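Local atomic coordinates of lipoxygenase (Cyanothece sp., PDB entry 5EK8), a protein that probably inserts molecular oxygen into polyunsaturated fatty acids, as a 9R-lipoxygenase that carries a non-heme iron in its helical catalytic domain. Residues Trp279-Lys284 with Ser313-Asp317; Thr388-Lys392 with Asp634-Pro638. One frame throughout, in Å; residues are numbered along the deposited sequence.

In the fold
Both contacts close loops in series, neither nested nor crossed. Following the chain from the N terminus, past the strands at 53-160 and the helices that come after them, contact 1 closes first: 28 residues lie between its segments, 20 of them in strands 291-300 and 303-313, so it joins two loops at one end of an antiparallel sheet. Helix 337-377, which carries the iron ligands His359 and His364, then leads to helix 383-391, where contact 2 opens; it closes 241 residues later, about half of them helical, just before helix 639-647. The centres of contact 1 and contact 2 are about 43 Å apart, on opposite sides of the chain's centre, their nearest atoms about 25 Å apart.

Contact 1 (Trp279-Lys284 with Ser313-Asp317); sequences WDNYEK and SRYPD
Trp279-Lys284 follows strand 272-277 as a loop and opens with a type I beta turn, Trp279 to Tyr282, closed by Tyr282 N to Trp279 O at 3.0 Å. Asp280 (phi/psi -56/-24) and Asn281 (-80/-10) are its corners. The same Trp279 O accepts Arg314 NH1 at 3.0 Å, with a bent N-H...O angle of 136°. Trp279 (chi1 m) turns its indole away from this partner, against Phe352 of helix 337-377. Asp280 comes closest to Arg314 NH1 through CA, at 3.9 Å; Asp280 OD2, bonded to Asn292, stays 4.6 Å from Arg314 NH1. From Tyr282 onward the backbone is extended; Tyr282 O takes Arg314 NH2 at 2.8 Å and 166°, while its phenol OH bonds Ile505 N. Both carbonyls lie near the guanidinium plane, at its edge. Arg314, just beyond strand 303-313, reaches them with chi1 m and chi2 near -91°. Lys284 makes the closest CA approach, 8.5 Å from CA of Arg314; its t, t, p, p side chain points across, and Lys284 NZ donates to Pro316 O at 3.2 Å and to His288 O. Thus an arginine clamps the two ends of a beta turn while a lysine returns the link, tying loops at one sheet end. Every cross-segment hydrogen bond runs from a cationic side chain to a main-chain carbonyl, so the contact depends on backbone placement, with no salt bridge between the segments.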
ATOM      1  N   TRP A 279      -8.422   9.549  21.367  1.00 44.66           N
ATOM      2  CA  TRP A 279      -7.097  10.012  20.970  1.00 44.06           C
ATOM      3  C   TRP A 279      -6.222  10.367  22.167  1.00 45.06           C
ATOM      4  O   TRP A 279      -5.212  11.057  22.019  1.00 48.21           O
ATOM      5  CB  TRP A 279      -7.227  11.223  20.038  1.00 41.91           C
ATOM      6  CG  TRP A 279      -8.261  11.028  18.972  1.00 42.00           C
ATOM      7  CD1 TRP A 279      -9.597  11.306  19.062  1.00 43.87           C
ATOM      8  CD2 TRP A 279      -8.049  10.500  17.658  1.00 38.13           C
ATOM      9  NE1 TRP A 279     -10.230  10.983  17.884  1.00 37.90           N
ATOM     10  CE2 TRP A 279      -9.300  10.487  17.006  1.00 38.15           C
ATOM     11  CE3 TRP A 279      -6.923  10.037  16.969  1.00 37.48           C
ATOM     12  CZ2 TRP A 279      -9.456  10.030  15.699  1.00 42.70           C
ATOM     13  CZ3 TRP A 279      -7.082   9.580  15.670  1.00 38.95           C
ATOM     14  CH2 TRP A 279      -8.338   9.584  15.049  1.00 42.57           C
ATOM     15  N   ASP A 280      -6.604   9.887  23.348  1.00 40.76           N
ATOM     16  CA  ASP A 280      -5.866  10.189  24.577  1.00 40.86           C
ATOM     17  C   ASP A 280      -4.388   9.801  24.482  1.00 43.35           C
ATOM     18  O   ASP A 280      -3.539  10.363  25.180  1.00 42.70           O
ATOM     19  CB  ASP A 280      -6.505   9.486  25.774  1.00 44.43           C
ATOM     20  CG  ASP A 280      -7.910   9.972  26.052  1.00 49.41           C
ATOM     21  OD1 ASP A 280      -8.698   9.213  26.654  1.00 48.33           O
ATOM     22  OD2 ASP A 280      -8.229  11.113  25.660  1.00 53.04           O
ATOM     23  N   ASN A 281      -4.094   8.855  23.595  1.00 44.50           N
ATOM     24  CA  ASN A 281      -2.745   8.332  23.405  1.00 42.47           C
ATOM     25  C   ASN A 281      -1.818   9.211  22.558  1.00 41.14           C
ATOM     26  O   ASN A 281      -0.616   8.959  22.484  1.00 34.85           O
ATOM     27  CB  ASN A 281      -2.827   6.953  22.756  1.00 42.75           C
ATOM     28  CG  ASN A 281      -2.107   5.895  23.545  1.00 49.53           C
ATOM     29  OD1 ASN A 281      -1.998   5.974  24.769  1.00 56.03           O
ATOM     30  ND2 ASN A 281      -1.603   4.888  22.845  1.00 49.81           N
ATOM     31  N   TYR A 282      -2.373  10.234  21.914  1.00 45.29           N
ATOM     32  CA  TYR A 282      -1.646  10.921  20.845  1.00 39.59           C
ATOM     33  C   TYR A 282      -1.465  12.421  21.048  1.00 39.88           C
ATOM     34  O   TYR A 282      -2.260  13.081  21.721  1.00 40.69           O
ATOM     35  CB  TYR A 282      -2.349  10.658  19.516  1.00 29.99           C
ATOM     36  CG  TYR A 282      -2.680   9.197  19.348  1.00 30.90           C
ATOM     37  CD1 TYR A 282      -1.677   8.263  19.126  1.00 37.37           C
ATOM     38  CD2 TYR A 282      -3.990   8.742  19.440  1.00 32.26           C
ATOM     39  CE1 TYR A 282      -1.962   6.919  18.989  1.00 39.64           C
ATOM     40  CE2 TYR A 282      -4.291   7.393  19.297  1.00 36.88           C
ATOM     41  CZ  TYR A 282      -3.269   6.486  19.075  1.00 37.65           C
ATOM     42  OH  TYR A 282      -3.553   5.147  18.935  1.00 33.61           O
ATOM     43  N   GLU A 283      -0.394  12.942  20.462  1.00 34.57           N
ATOM     44  CA  GLU A 283      -0.067  14.355  20.565  1.00 37.36           C
ATOM     45  C   GLU A 283      -0.860  15.196  19.560  1.00 41.74           C
ATOM     46  O   GLU A 283      -0.748  15.008  18.348  1.00 44.54           O
ATOM     47  CB  GLU A 283       1.433  14.563  20.357  1.00 29.82           C
ATOM     48  CG  GLU A 283       1.917  15.952  20.707  1.00 35.94           C
ATOM     49  CD  GLU A 283       3.361  16.182  20.312  1.00 41.52           C
ATOM     50  OE1 GLU A 283       3.929  15.326  19.600  1.00 41.24           O
ATOM     51  OE2 GLU A 283       3.928  17.222  20.712  1.00 47.40           O
ATOM     52  N   LYS A 284      -1.666  16.116  20.078  1.00 42.62           N
ATOM     53  CA  LYS A 284      -2.421  17.045  19.249  1.00 41.18           C
ATOM     54  C   LYS A 284      -1.496  18.136  18.735  1.00 49.00           C
ATOM     55  O   LYS A 284      -0.597  18.569  19.459  1.00 49.93           O
ATOM     56  CB  LYS A 284      -3.579  17.662  20.041  1.00 35.13           C
ATOM     57  CG  LYS A 284      -4.559  18.447  19.193  1.00 37.84           C
ATOM     58  CD  LYS A 284      -5.769  18.904  19.990  1.00 36.39           C
ATOM     59  CE  LYS A 284      -5.417  20.030  20.938  1.00 42.09           C
ATOM     60  NZ  LYS A 284      -4.885  21.219  20.231  1.00 44.81           N
ATOM     61  N   SER A 313     -13.851  16.601  24.130  1.00 49.20           N
ATOM     62  CA  SER A 313     -12.797  17.288  23.391  1.00 48.04           C
ATOM     63  C   SER A 313     -11.616  17.721  24.253  1.00 47.17           C
ATOM     64  O   SER A 313     -11.764  18.041  25.432  1.00 49.37           O
ATOM     65  CB  SER A 313     -13.379  18.509  22.672  1.00 46.18           C
ATOM     66  OG  SER A 313     -14.458  18.135  21.833  1.00 45.49           O
ATOM     67  N   ARG A 314     -10.438  17.718  23.638  1.00 39.86           N
ATOM     68  CA  ARG A 314      -9.252  18.321  24.219  1.00 39.58           C
ATOM     69  C   ARG A 314      -9.432  19.824  24.311  1.00 46.28           C
ATOM     70  O   ARG A 314     -10.051  20.429  23.433  1.00 53.45           O
ATOM     71  CB  ARG A 314      -8.020  17.999  23.373  1.00 40.38           C
ATOM     72  CG  ARG A 314      -7.795  16.518  23.162  1.00 45.74           C
ATOM     73  CD  ARG A 314      -6.894  15.941  24.236  1.00 44.55           C
ATOM     74  NE  ARG A 314      -5.491  16.037  23.862  1.00 45.23           N
ATOM     75  CZ  ARG A 314      -4.777  15.025  23.386  1.00 46.37           C
ATOM     76  NH1 ARG A 314      -5.334  13.824  23.243  1.00 41.26           N
ATOM     77  NH2 ARG A 314      -3.504  15.216  23.065  1.00 48.92           N
ATOM     78  N   TYR A 315      -8.907  20.430  25.371  1.00 48.59           N
ATOM     79  CA  TYR A 315      -8.752  21.878  25.390  1.00 49.84           C
ATOM     80  C   TYR A 315      -7.759  22.216  24.287  1.00 50.64           C
ATOM     81  O   TYR A 315      -6.977  21.352  23.879  1.00 53.94           O
ATOM     82  CB  TYR A 315      -8.259  22.381  26.751  1.00 51.11           C
ATOM     83  CG  TYR A 315      -9.256  22.211  27.875  1.00 53.27           C
ATOM     84  CD1 TYR A 315     -10.145  23.228  28.204  1.00 53.02           C
ATOM     85  CD2 TYR A 315      -9.308  21.033  28.612  1.00 53.73           C
ATOM     86  CE1 TYR A 315     -11.061  23.075  29.231  1.00 53.97           C
ATOM     87  CE2 TYR A 315     -10.222  20.871  29.643  1.00 51.98           C
ATOM     88  CZ  TYR A 315     -11.095  21.896  29.947  1.00 53.38           C
ATOM     89  OH  TYR A 315     -12.006  21.742  30.968  1.00 52.47           O
ATOM     90  N   PRO A 316      -7.795  23.457  23.778  1.00 46.50           N
ATOM     91  CA  PRO A 316      -6.774  23.835  22.796  1.00 47.10           C
ATOM     92  C   PRO A 316      -5.367  23.652  23.360  1.00 47.28           C
ATOM     93  O   PRO A 316      -4.450  23.290  22.622  1.00 42.79           O
ATOM     94  CB  PRO A 316      -7.078  25.310  22.522  1.00 45.54           C
ATOM     95  CG  PRO A 316      -8.529  25.450  22.823  1.00 44.35           C
ATOM     96  CD  PRO A 316      -8.808  24.511  23.961  1.00 45.95           C
ATOM     97  N   ASP A 317      -5.227  23.885  24.664  1.00 55.01           N
ATOM     98  CA  ASP A 317      -3.982  23.658  25.403  1.00 58.44           C
ATOM     99  C   ASP A 317      -3.514  22.202  25.419  1.00 52.56           C
ATOM    100  O   ASP A 317      -2.320  21.929  25.308  1.00 51.03           O
ATOM    101  CB  ASP A 317      -4.138  24.129  26.852  1.00 66.52           C
ATOM    102  CG  ASP A 317      -3.755  25.575  27.041  1.00 76.46           C
ATOM    103  OD1 ASP A 317      -4.197  26.178  28.043  1.00 81.13           O
ATOM    104  OD2 ASP A 317      -3.011  26.110  26.191  1.00 80.03           O
TER

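Contact 2 (Thr388-Lys392 with Asp634-Pro638); sequences TPHLK and DDDVP
A lysine just past a helix end turns back over its last turn and meets two aspartates 242 residues or more along the chain. This salt-bridge network joins the C-terminal end of helix 383-391 to the loop before helix 639-647, within the helical part of the lipoxygenase fold. Helix 383-391 is kinked at Pro389 and His390, whose N atoms lack bonds to the preceding turn, and Lys392 leaves helical geometry at phi/psi -69/153. In the facing loop Asp635 has positive phi (50/49), and Asp634 and Asp636 direct CA-to-CB toward the helix. The CA atoms of Pro389 and Asp636 lie 6.1 Å apart. With chi1 and chi4 p, Lys392 brings NZ to 3.5 Å from Asp636 OD1 and, in a long salt bridge, 3.6 Å from Asp634 OD1; Asp634 OD2 is held by Tyr626 and Ser187. Asp636 OD1 lies closer to carbon, 3.1 Å from Lys392 CE and 3.2 Å from Pro389 CB, so the bridges are loose. Pro389 CG meets Pro638 CD at 4.3 Å, Pro638 being the N-cap residue of helix 639-647. His390 ND1 bonds Thr664 O, four residues before the iron ligand Ile668. Within its own segment, Lys392 NZ donates to Pro389 O at 3.1 Å.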
ATOM      1  N   THR A 388       3.632 -11.792  -7.019  1.00 57.08           N
ATOM      2  CA  THR A 388       4.282 -10.597  -7.567  1.00 57.36           C
ATOM      3  C   THR A 388       3.357  -9.541  -8.217  1.00 56.11           C
ATOM      4  O   THR A 388       3.544  -8.348  -7.971  1.00 51.86           O
ATOM      5  CB  THR A 388       5.364 -10.980  -8.600  1.00 59.12           C
ATOM      6  OG1 THR A 388       4.918 -12.095  -9.377  1.00 63.65           O
ATOM      7  CG2 THR A 388       6.654 -11.358  -7.899  1.00 61.51           C
ATOM      8  N   PRO A 389       2.362  -9.955  -9.040  1.00 58.97           N
ATOM      9  CA  PRO A 389       1.547  -8.905  -9.674  1.00 53.04           C
ATOM     10  C   PRO A 389       0.736  -8.060  -8.690  1.00 55.41           C
ATOM     11  O   PRO A 389       0.345  -6.944  -9.022  1.00 62.90           O
ATOM     12  CB  PRO A 389       0.607  -9.696 -10.591  1.00 52.10           C
ATOM     13  CG  PRO A 389       0.560 -11.054 -10.011  1.00 55.75           C
ATOM     14  CD  PRO A 389       1.936 -11.297  -9.477  1.00 58.38           C
ATOM     15  N   HIS A 390       0.493  -8.584  -7.495  1.00 53.85           N
ATOM     16  CA  HIS A 390      -0.263  -7.853  -6.488  1.00 50.82           C
ATOM     17  C   HIS A 390       0.651  -7.052  -5.564  1.00 46.50           C
ATOM     18  O   HIS A 390       0.219  -6.093  -4.929  1.00 47.75           O
ATOM     19  CB  HIS A 390      -1.121  -8.818  -5.670  1.00 52.20           C
ATOM     20  CG  HIS A 390      -1.972  -9.718  -6.506  1.00 55.68           C
ATOM     21  ND1 HIS A 390      -3.029  -9.256  -7.263  1.00 55.70           N
ATOM     22  CD2 HIS A 390      -1.923 -11.056  -6.714  1.00 58.14           C
ATOM     23  CE1 HIS A 390      -3.591 -10.267  -7.895  1.00 59.04           C
ATOM     24  NE2 HIS A 390      -2.940 -11.373  -7.578  1.00 59.86           N
ATOM     25  N   LEU A 391       1.916  -7.450  -5.493  1.00 42.72           N
ATOM     26  CA  LEU A 391       2.869  -6.799  -4.599  1.00 42.34           C
ATOM     27  C   LEU A 391       3.805  -5.854  -5.339  1.00 45.92           C
ATOM     28  O   LEU A 391       4.575  -5.124  -4.718  1.00 46.91           O
ATOM     29  CB  LEU A 391       3.684  -7.847  -3.837  1.00 40.98           C
ATOM     30  CG  LEU A 391       2.938  -8.570  -2.714  1.00 42.34           C
ATOM     31  CD1 LEU A 391       3.716  -9.783  -2.239  1.00 46.15           C
ATOM     32  CD2 LEU A 391       2.676  -7.625  -1.555  1.00 40.73           C
ATOM     33  N   LYS A 392       3.729  -5.857  -6.665  1.00 49.15           N
ATOM     34  CA  LYS A 392       4.600  -4.995  -7.450  1.00 47.88           C
ATOM     35  C   LYS A 392       4.239  -3.521  -7.269  1.00 47.46           C
ATOM     36  O   LYS A 392       3.106  -3.188  -6.919  1.00 46.93           O
ATOM     37  CB  LYS A 392       4.559  -5.377  -8.934  1.00 47.45           C
ATOM     38  CG  LYS A 392       3.181  -5.405  -9.575  1.00 48.47           C
ATOM     39  CD  LYS A 392       3.234  -4.775 -10.970  1.00 48.30           C
ATOM     40  CE  LYS A 392       2.193  -5.356 -11.929  1.00 49.32           C
ATOM     41  NZ  LYS A 392       0.779  -5.141 -11.519  1.00 51.31           N
ATOM     42  N   ASP A 634      -1.341  -5.290 -17.583  1.00 55.16           N
ATOM     43  CA  ASP A 634       0.062  -5.707 -17.544  1.00 59.26           C
ATOM     44  C   ASP A 634       0.251  -7.173 -17.935  1.00 59.76           C
ATOM     45  O   ASP A 634       1.380  -7.661 -17.988  1.00 59.23           O
ATOM     46  CB  ASP A 634       0.656  -5.457 -16.152  1.00 58.58           C
ATOM     47  CG  ASP A 634       1.025  -3.992 -15.922  1.00 60.70           C
ATOM     48  OD1 ASP A 634       0.923  -3.524 -14.764  1.00 61.94           O
ATOM     49  OD2 ASP A 634       1.423  -3.312 -16.894  1.00 59.15           O
ATOM     50  N   ASP A 635      -0.856  -7.858 -18.217  1.00 60.09           N
ATOM     51  CA  ASP A 635      -0.842  -9.261 -18.643  1.00 62.71           C
ATOM     52  C   ASP A 635      -0.000 -10.145 -17.720  1.00 59.98           C
ATOM     53  O   ASP A 635       0.831 -10.931 -18.178  1.00 60.78           O
ATOM     54  CB  ASP A 635      -0.332  -9.384 -20.087  1.00 66.19           C
ATOM     55  CG  ASP A 635      -1.199  -8.625 -21.087  1.00 69.82           C
ATOM     56  OD1 ASP A 635      -2.370  -9.023 -21.295  1.00 68.87           O
ATOM     57  OD2 ASP A 635      -0.702  -7.632 -21.667  1.00 70.19           O
ATOM     58  N   ASP A 636      -0.230 -10.018 -16.421  1.00 54.36           N
ATOM     59  CA  ASP A 636       0.540 -10.767 -15.441  1.00 55.39           C
ATOM     60  C   ASP A 636      -0.364 -11.377 -14.378  1.00 53.53           C
ATOM     61  O   ASP A 636       0.098 -12.131 -13.522  1.00 53.80           O
ATOM     62  CB  ASP A 636       1.581  -9.867 -14.788  1.00 54.49           C
ATOM     63  CG  ASP A 636       0.953  -8.725 -14.023  1.00 57.32           C
ATOM     64  OD1 ASP A 636       1.658  -8.111 -13.201  1.00 56.47           O
ATOM     65  OD2 ASP A 636      -0.244  -8.441 -14.242  1.00 62.45           O
ATOM     66  N   VAL A 637      -1.646 -11.027 -14.429  1.00 52.24           N
ATOM     67  CA  VAL A 637      -2.634 -11.601 -13.525  1.00 52.03           C
ATOM     68  C   VAL A 637      -3.023 -12.992 -14.009  1.00 58.24           C
ATOM     69  O   VAL A 637      -3.605 -13.132 -15.089  1.00 62.66           O
ATOM     70  CB  VAL A 637      -3.897 -10.723 -13.424  1.00 43.57           C
ATOM     71  CG1 VAL A 637      -4.926 -11.374 -12.522  1.00 35.85           C
ATOM     72  CG2 VAL A 637      -3.548  -9.337 -12.918  1.00 42.71           C
ATOM     73  N   PRO A 638      -2.681 -14.026 -13.218  1.00 58.90           N
ATOM     74  CA  PRO A 638      -2.984 -15.425 -13.542  1.00 61.83           C
ATOM     75  C   PRO A 638      -4.447 -15.612 -13.925  1.00 65.69           C
ATOM     76  O   PRO A 638      -5.337 -15.132 -13.222  1.00 67.08           O
ATOM     77  CB  PRO A 638      -2.646 -16.162 -12.247  1.00 65.14           C
ATOM     78  CG  PRO A 638      -1.590 -15.320 -11.617  1.00 64.56           C
ATOM     79  CD  PRO A 638      -1.964 -13.903 -11.938  1.00 60.94           C
TER